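Quinone oxidoreductase (Thermus thermophilus, PDB 1IZ0) binds NADPH and probably uses it to reduce quinones, as a member of the medium-chain, alcohol dehydrogenase-like oxidoreductases. Local coordinates at residues A[113-118]-A[143-148]; A[126-131]-A[150-155]; A[189-194]-A[211-216]. All coordinates share one frame; numbering follows the deposited sequence.

Contact 1: residues A[113-118]-A[143-148]; sequences TAYLAL and VQVARA
Two helices that lie against the same face of the parallel sheet of the nucleotide-binding domain, 108-120 and 137-148, meet here through V145, which is set between A114, Y115 and L118. The short segments run with their axes 9.1 Å apart at an angle of 47°, and the backbones come nearest where the CA atoms of Y115 and V145 stand 6.3 Å apart. The two methyls of V145 divide the work. CG1, anti to the backbone N (chi1 177°), reaches the backbone of the facing helix and lies 3.9 Å from CA of Y115, with CB of the same residue almost as near; relative to the tyrosine ring it sits at the edge, close to the ring plane. CG2 turns to the preceding residue and meets CB of A114 at 4.1 Å. In this Rossmann-type domain helix 137-148 is the crossover helix of a beta-alpha-beta unit, and helix 108-120 covers the sheet beside it. One turn after A114, L118 extends CD1 past V145 to rest against the backbone of A146, 4.0 Å from its CA, with the alanine CB almost as near. CD1 also lies 4.2 Å from CG1 of V145. Beyond V145 the Y115 ring continues to meet the ring of F260, beside A257 and L261 of helix 251-261.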
# COMPACT_ATOMS: atom_id res chain seq x y z
N THR A 113 2.84 -3.29 3.70
CA THR A 113 2.83 -2.06 4.50
C THR A 113 1.96 -2.21 5.74
O THR A 113 2.37 -1.83 6.84
CB THR A 113 2.28 -0.88 3.68
OG1 THR A 113 3.21 -0.54 2.64
CG2 THR A 113 2.06 0.33 4.58
N ALA A 114 0.77 -2.77 5.57
CA ALA A 114 -0.14 -2.94 6.69
C ALA A 114 0.41 -3.91 7.73
O ALA A 114 0.41 -3.61 8.93
CB ALA A 114 -1.51 -3.44 6.20
N TYR A 115 0.87 -5.06 7.28
CA TYR A 115 1.40 -6.06 8.19
C TYR A 115 2.66 -5.58 8.91
O TYR A 115 2.75 -5.67 10.13
CB TYR A 115 1.70 -7.37 7.45
CG TYR A 115 2.32 -8.43 8.33
CD1 TYR A 115 3.70 -8.52 8.48
CD2 TYR A 115 1.52 -9.32 9.06
CE1 TYR A 115 4.28 -9.47 9.34
CE2 TYR A 115 2.08 -10.26 9.92
CZ TYR A 115 3.46 -10.32 10.05
OH TYR A 115 4.02 -11.23 10.92
N LEU A 116 3.63 -5.07 8.15
CA LEU A 116 4.87 -4.61 8.77
C LEU A 116 4.64 -3.41 9.69
O LEU A 116 5.36 -3.21 10.67
CB LEU A 116 5.91 -4.27 7.70
CG LEU A 116 6.48 -5.50 6.99
CD1 LEU A 116 7.29 -5.10 5.77
CD2 LEU A 116 7.33 -6.30 7.97
N ALA A 117 3.62 -2.62 9.38
CA ALA A 117 3.31 -1.46 10.21
C ALA A 117 2.74 -1.96 11.55
O ALA A 117 3.16 -1.52 12.62
CB ALA A 117 2.30 -0.55 9.51
N LEU A 118 1.78 -2.88 11.47
CA LEU A 118 1.17 -3.42 12.68
C LEU A 118 2.18 -4.27 13.45
O LEU A 118 2.28 -4.19 14.68
CB LEU A 118 -0.07 -4.24 12.33
CG LEU A 118 -1.27 -3.42 11.81
CD1 LEU A 118 -2.21 -4.30 11.01
CD2 LEU A 118 -1.99 -2.76 12.98
N VAL A 143 -7.49 -3.24 7.00
CA VAL A 143 -8.61 -3.83 7.72
C VAL A 143 -8.53 -5.35 7.70
O VAL A 143 -8.69 -6.00 8.74
CB VAL A 143 -9.97 -3.38 7.12
CG1 VAL A 143 -11.12 -4.10 7.83
CG2 VAL A 143 -10.13 -1.87 7.27
N GLN A 144 -8.27 -5.91 6.53
CA GLN A 144 -8.17 -7.36 6.39
C GLN A 144 -7.01 -7.94 7.19
O GLN A 144 -7.16 -8.96 7.85
CB GLN A 144 -8.02 -7.75 4.92
CG GLN A 144 -9.23 -7.43 4.06
CD GLN A 144 -9.06 -7.91 2.63
OE1 GLN A 144 -9.01 -9.11 2.37
NE2 GLN A 144 -8.97 -6.97 1.69
N VAL A 145 -5.85 -7.29 7.11
CA VAL A 145 -4.68 -7.77 7.83
C VAL A 145 -4.88 -7.68 9.34
O VAL A 145 -4.58 -8.62 10.07
CB VAL A 145 -3.42 -7.00 7.42
CG1 VAL A 145 -2.23 -7.47 8.23
CG2 VAL A 145 -3.17 -7.20 5.93
N ALA A 146 -5.40 -6.54 9.80
CA ALA A 146 -5.65 -6.35 11.22
C ALA A 146 -6.61 -7.43 11.71
O ALA A 146 -6.43 -7.98 12.79
CB ALA A 146 -6.23 -4.97 11.47
N ARG A 147 -7.63 -7.72 10.91
CA ARG A 147 -8.61 -8.75 11.28
C ARG A 147 -7.94 -10.11 11.44
O ARG A 147 -8.18 -10.82 12.42
CB ARG A 147 -9.70 -8.85 10.22
CG ARG A 147 -10.75 -7.76 10.28
CD ARG A 147 -11.88 -8.15 11.21
NE ARG A 147 -11.44 -8.32 12.59
CZ ARG A 147 -12.11 -9.00 13.51
NH1 ARG A 147 -13.26 -9.59 13.19
NH2 ARG A 147 -11.64 -9.10 14.75
N ALA A 148 -7.10 -10.47 10.47
CA ALA A 148 -6.39 -11.75 10.49
C ALA A 148 -5.44 -11.83 11.69
O ALA A 148 -5.07 -12.92 12.13
CB ALA A 148 -5.59 -11.93 9.21

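Contact 2: residues A[126-131]-A[150-155]; sequences GEKVLV and GLRVLA
Strands 128-131 and 152-155 run parallel, their axes 4.7 Å apart and turned by 27°, and pair K128 with R152 through V131 with A155. The amide of R152 donates to O of E127, V129 N to O of R152 at 2.8 Å, L154 N to O of V129 and V131 N to O of L154. Ahead of the strands, N of G126 donates to O of G150, approaching from above the carbonyl plane; G150 ends the preceding helix in a Schellman motif.

On the face carrying K128 and R152 the two long chains lie side by side. CG of K128 sits over one face of the R152 guanidinium, offset toward its rim, and is 3.6 Å from NH1. A bend at chi3 (56°) brings the guanidinium alongside the K128 methylenes; a water in its plane accepts from NH1, though its short approach to O of G126 is doubtful. NH2 forms a salt bridge with E172, and the group also makes a cation-pi contact with W187, whereas NZ of K128 turns to the carbonyls of G189 and W187. An alanine at R152 would probably leave E172 without this charge partner and the K128 methylenes without their flat cover.

The pairing closes the right-handed beta-alpha-beta crossover 128-131, 137-148, 152-157. Toward its helix, CG1 of V129, which chi1 of 58° sets between its own backbone N and carbonyl carbon, lies 3.8 Å from CG2 of V153. CG2 of V131 meets CG1 of V153 at 3.9 Å. On the other face, CD2 of L130 lies 4.0 Å from CD1 of L154.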
# COMPACT_ATOMS: atom_id res chain seq x y z
N GLY A 126 -6.90 -8.69 20.01
CA GLY A 126 -7.83 -7.95 20.85
C GLY A 126 -7.58 -6.45 20.93
O GLY A 126 -8.42 -5.71 21.44
N GLU A 127 -6.44 -5.98 20.44
CA GLU A 127 -6.16 -4.54 20.49
C GLU A 127 -7.02 -3.75 19.50
O GLU A 127 -7.42 -4.26 18.43
CB GLU A 127 -4.66 -4.27 20.26
CG GLU A 127 -3.80 -4.75 21.44
CD GLU A 127 -2.41 -4.11 21.49
OE1 GLU A 127 -1.62 -4.28 20.54
OE2 GLU A 127 -2.10 -3.45 22.50
N LYS A 128 -7.30 -2.50 19.86
CA LYS A 128 -8.13 -1.59 19.07
C LYS A 128 -7.29 -0.75 18.10
O LYS A 128 -6.38 -0.03 18.52
CB LYS A 128 -8.91 -0.68 20.01
CG LYS A 128 -9.84 -1.44 20.95
CD LYS A 128 -10.35 -0.57 22.10
CE LYS A 128 -9.34 -0.49 23.25
NZ LYS A 128 -9.76 0.50 24.29
N VAL A 129 -7.60 -0.83 16.81
CA VAL A 129 -6.84 -0.10 15.81
C VAL A 129 -7.70 0.76 14.88
O VAL A 129 -8.72 0.31 14.36
CB VAL A 129 -5.98 -1.07 14.95
CG1 VAL A 129 -6.88 -2.10 14.27
CG2 VAL A 129 -5.19 -0.30 13.92
N LEU A 130 -7.26 1.99 14.67
CA LEU A 130 -7.97 2.90 13.78
C LEU A 130 -7.30 2.85 12.41
O LEU A 130 -6.08 3.01 12.29
CB LEU A 130 -7.91 4.32 14.35
CG LEU A 130 -8.50 5.52 13.59
CD1 LEU A 130 -7.51 5.98 12.56
CD2 LEU A 130 -9.83 5.16 12.96
N VAL A 131 -8.09 2.61 11.37
CA VAL A 131 -7.59 2.57 10.00
C VAL A 131 -8.24 3.72 9.24
O VAL A 131 -9.47 3.81 9.17
CB VAL A 131 -7.94 1.25 9.29
CG1 VAL A 131 -7.48 1.30 7.83
CG2 VAL A 131 -7.28 0.08 10.01
N GLY A 150 -6.28 -10.71 14.47
CA GLY A 150 -7.17 -10.73 15.62
C GLY A 150 -7.44 -9.38 16.26
O GLY A 150 -7.84 -9.31 17.43
N LEU A 151 -7.23 -8.31 15.51
CA LEU A 151 -7.44 -6.97 16.06
C LEU A 151 -8.87 -6.46 15.88
O LEU A 151 -9.61 -6.93 15.01
CB LEU A 151 -6.47 -5.98 15.40
CG LEU A 151 -4.99 -6.36 15.33
CD1 LEU A 151 -4.23 -5.29 14.55
CD2 LEU A 151 -4.41 -6.50 16.73
N ARG A 152 -9.25 -5.50 16.72
CA ARG A 152 -10.57 -4.87 16.65
C ARG A 152 -10.34 -3.63 15.80
O ARG A 152 -9.57 -2.75 16.18
CB ARG A 152 -11.05 -4.49 18.05
CG ARG A 152 -11.42 -5.68 18.93
CD ARG A 152 -11.85 -5.21 20.32
NE ARG A 152 -12.95 -4.25 20.26
CZ ARG A 152 -13.25 -3.40 21.24
NH1 ARG A 152 -12.52 -3.40 22.35
NH2 ARG A 152 -14.26 -2.55 21.11
N VAL A 153 -11.03 -3.55 14.66
CA VAL A 153 -10.84 -2.43 13.74
C VAL A 153 -11.91 -1.36 13.69
O VAL A 153 -13.10 -1.65 13.58
CB VAL A 153 -10.67 -2.97 12.29
CG1 VAL A 153 -10.41 -1.81 11.32
CG2 VAL A 153 -9.54 -3.99 12.24
N LEU A 154 -11.46 -0.11 13.74
CA LEU A 154 -12.35 1.05 13.66
C LEU A 154 -11.92 1.69 12.35
O LEU A 154 -10.81 2.23 12.26
CB LEU A 154 -12.09 2.04 14.80
CG LEU A 154 -13.15 3.01 15.31
CD1 LEU A 154 -12.43 4.24 15.87
CD2 LEU A 154 -14.13 3.43 14.23
N ALA A 155 -12.77 1.62 11.33
CA ALA A 155 -12.44 2.18 10.02
C ALA A 155 -13.00 3.58 9.88
O ALA A 155 -14.08 3.88 10.38
CB ALA A 155 -12.99 1.28 8.91
O HOH W 1 -10.08 -5.09 23.24

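Contact 3: residues A[189-194]-A[211-216]; sequences GLDLVL and GGRLVY
D191 meets R213 first along 189-194, at a corner in the chain just before the regular pairing begins. Its carbonyl O accepts the amide of R213 at 2.8 Å, and the same O lies over one face of the R213 guanidinium, 3.6 Å from NE. The carboxylate stays beyond salt-bridge range of the guanidinium: water 2 donates to OD1 and only weakly reaches NH2 of R213, while OD2 takes the amide of K128. The guanidinium is held by other groups, with NE donating at 2.8 Å to O of G211, NH1 to O of A121 and NH2 in a salt bridge with E127. Those bonds go with a chain bent at chi2 and chi3 (-113° and 120°), which folds the group back over the neighbouring strand.

L192 comes next, its CD1 lying 3.8 Å from NH1 of R213 on one side of the flat group. Here the paired strands are the fourth and fifth in chain order of the parallel Rossmann-type sheet. V193 turns to the face shared with L214. Its N donates to O of R213, its O accepts the amide of V215 at 2.8 Å in a nearly straight bond (174°), and CG1 meets CD1 of L214 at 4.0 Å. L194 returns to the face of L192 and lies alongside V215, pointing the same way, with CD2 4.0 Å from CB of V215.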
# COMPACT_ATOMS: atom_id res chain seq x y z
N GLY A 189 -10.77 4.56 23.87
CA GLY A 189 -9.48 4.96 23.34
C GLY A 189 -8.88 3.84 22.51
O GLY A 189 -9.17 2.66 22.72
N LEU A 190 -8.02 4.20 21.56
CA LEU A 190 -7.40 3.21 20.70
C LEU A 190 -6.00 2.82 21.15
O LEU A 190 -5.29 3.61 21.79
CB LEU A 190 -7.35 3.75 19.27
CG LEU A 190 -8.72 4.21 18.76
CD1 LEU A 190 -8.55 4.94 17.45
CD2 LEU A 190 -9.64 3.00 18.60
N ASP A 191 -5.62 1.60 20.82
CA ASP A 191 -4.30 1.06 21.14
C ASP A 191 -3.35 1.43 20.00
O ASP A 191 -2.17 1.72 20.23
CB ASP A 191 -4.37 -0.47 21.26
CG ASP A 191 -5.19 -0.93 22.45
OD1 ASP A 191 -4.86 -0.52 23.58
OD2 ASP A 191 -6.17 -1.69 22.26
N LEU A 192 -3.87 1.43 18.78
CA LEU A 192 -3.09 1.75 17.59
C LEU A 192 -3.82 2.63 16.58
O LEU A 192 -5.05 2.59 16.46
CB LEU A 192 -2.68 0.46 16.86
CG LEU A 192 -1.76 -0.58 17.49
CD1 LEU A 192 -2.55 -1.51 18.37
CD2 LEU A 192 -1.10 -1.39 16.39
N VAL A 193 -3.05 3.41 15.85
CA VAL A 193 -3.58 4.27 14.81
C VAL A 193 -2.63 4.18 13.62
O VAL A 193 -1.42 4.34 13.78
CB VAL A 193 -3.67 5.75 15.26
CG1 VAL A 193 -4.06 6.62 14.07
CG2 VAL A 193 -4.70 5.90 16.38
N LEU A 194 -3.17 3.88 12.44
CA LEU A 194 -2.36 3.81 11.23
C LEU A 194 -2.65 5.14 10.55
O LEU A 194 -3.70 5.31 9.93
CB LEU A 194 -2.79 2.64 10.34
CG LEU A 194 -2.56 1.23 10.91
CD1 LEU A 194 -2.97 0.18 9.88
CD2 LEU A 194 -1.10 1.05 11.28
N GLY A 211 -0.40 3.61 26.58
CA GLY A 211 0.39 2.63 25.86
C GLY A 211 0.12 2.61 24.37
O GLY A 211 0.66 1.77 23.64
N GLY A 212 -0.70 3.54 23.90
CA GLY A 212 -1.05 3.58 22.49
C GLY A 212 0.08 3.93 21.53
O GLY A 212 1.05 4.59 21.91
N ARG A 213 -0.03 3.47 20.29
CA ARG A 213 0.99 3.81 19.31
C ARG A 213 0.45 4.18 17.95
O ARG A 213 -0.44 3.52 17.40
CB ARG A 213 2.04 2.68 19.18
CG ARG A 213 1.51 1.27 19.27
CD ARG A 213 2.02 0.58 20.53
NE ARG A 213 0.91 0.18 21.39
CZ ARG A 213 0.29 -1.00 21.33
NH1 ARG A 213 0.66 -1.93 20.45
NH2 ARG A 213 -0.71 -1.25 22.17
N LEU A 214 1.00 5.27 17.42
CA LEU A 214 0.63 5.80 16.12
C LEU A 214 1.74 5.49 15.11
O LEU A 214 2.92 5.76 15.38
CB LEU A 214 0.42 7.31 16.21
CG LEU A 214 -0.08 8.03 14.95
CD1 LEU A 214 -1.11 9.08 15.35
CD2 LEU A 214 1.09 8.66 14.19
N VAL A 215 1.36 4.92 13.97
CA VAL A 215 2.31 4.59 12.93
C VAL A 215 2.13 5.62 11.83
O VAL A 215 1.07 5.69 11.20
CB VAL A 215 2.05 3.18 12.35
CG1 VAL A 215 3.10 2.86 11.30
CG2 VAL A 215 2.09 2.14 13.46
N TYR A 216 3.14 6.45 11.61
CA TYR A 216 3.04 7.49 10.60
C TYR A 216 3.45 6.95 9.23
O TYR A 216 4.63 6.78 8.94
CB TYR A 216 3.92 8.67 11.00
CG TYR A 216 3.57 9.96 10.29
CD1 TYR A 216 4.10 10.25 9.03
CD2 TYR A 216 2.73 10.90 10.89
CE1 TYR A 216 3.81 11.45 8.38
CE2 TYR A 216 2.43 12.10 10.25
CZ TYR A 216 2.97 12.37 9.00
OH TYR A 216 2.68 13.56 8.37
O HOH W 2 -2.54 0.70 24.28

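How the contacts relate
Contacts 2 and 3 belong to one parallel sheet, in which strands 128-131 and 190-195 are neighbours, and contact 1 joins two helices packed on that sheet. L118 links the three: its CD2 lies 3.7 Å from CD1 of L151 in contact 2 and 3.8 Å from CD2 of L192 in contact 3. A146 CB reaches V153 CG2 at 3.5 Å. Between contacts 2 and 3 the E127 OE2 to R213 NH2 salt bridge measures 2.6 Å. I217 and F242, which bind NADPH in the complex although none is bound here, have side chains about 4 Å from that of V215, and about 7 and 8 Å respectively from that of A114.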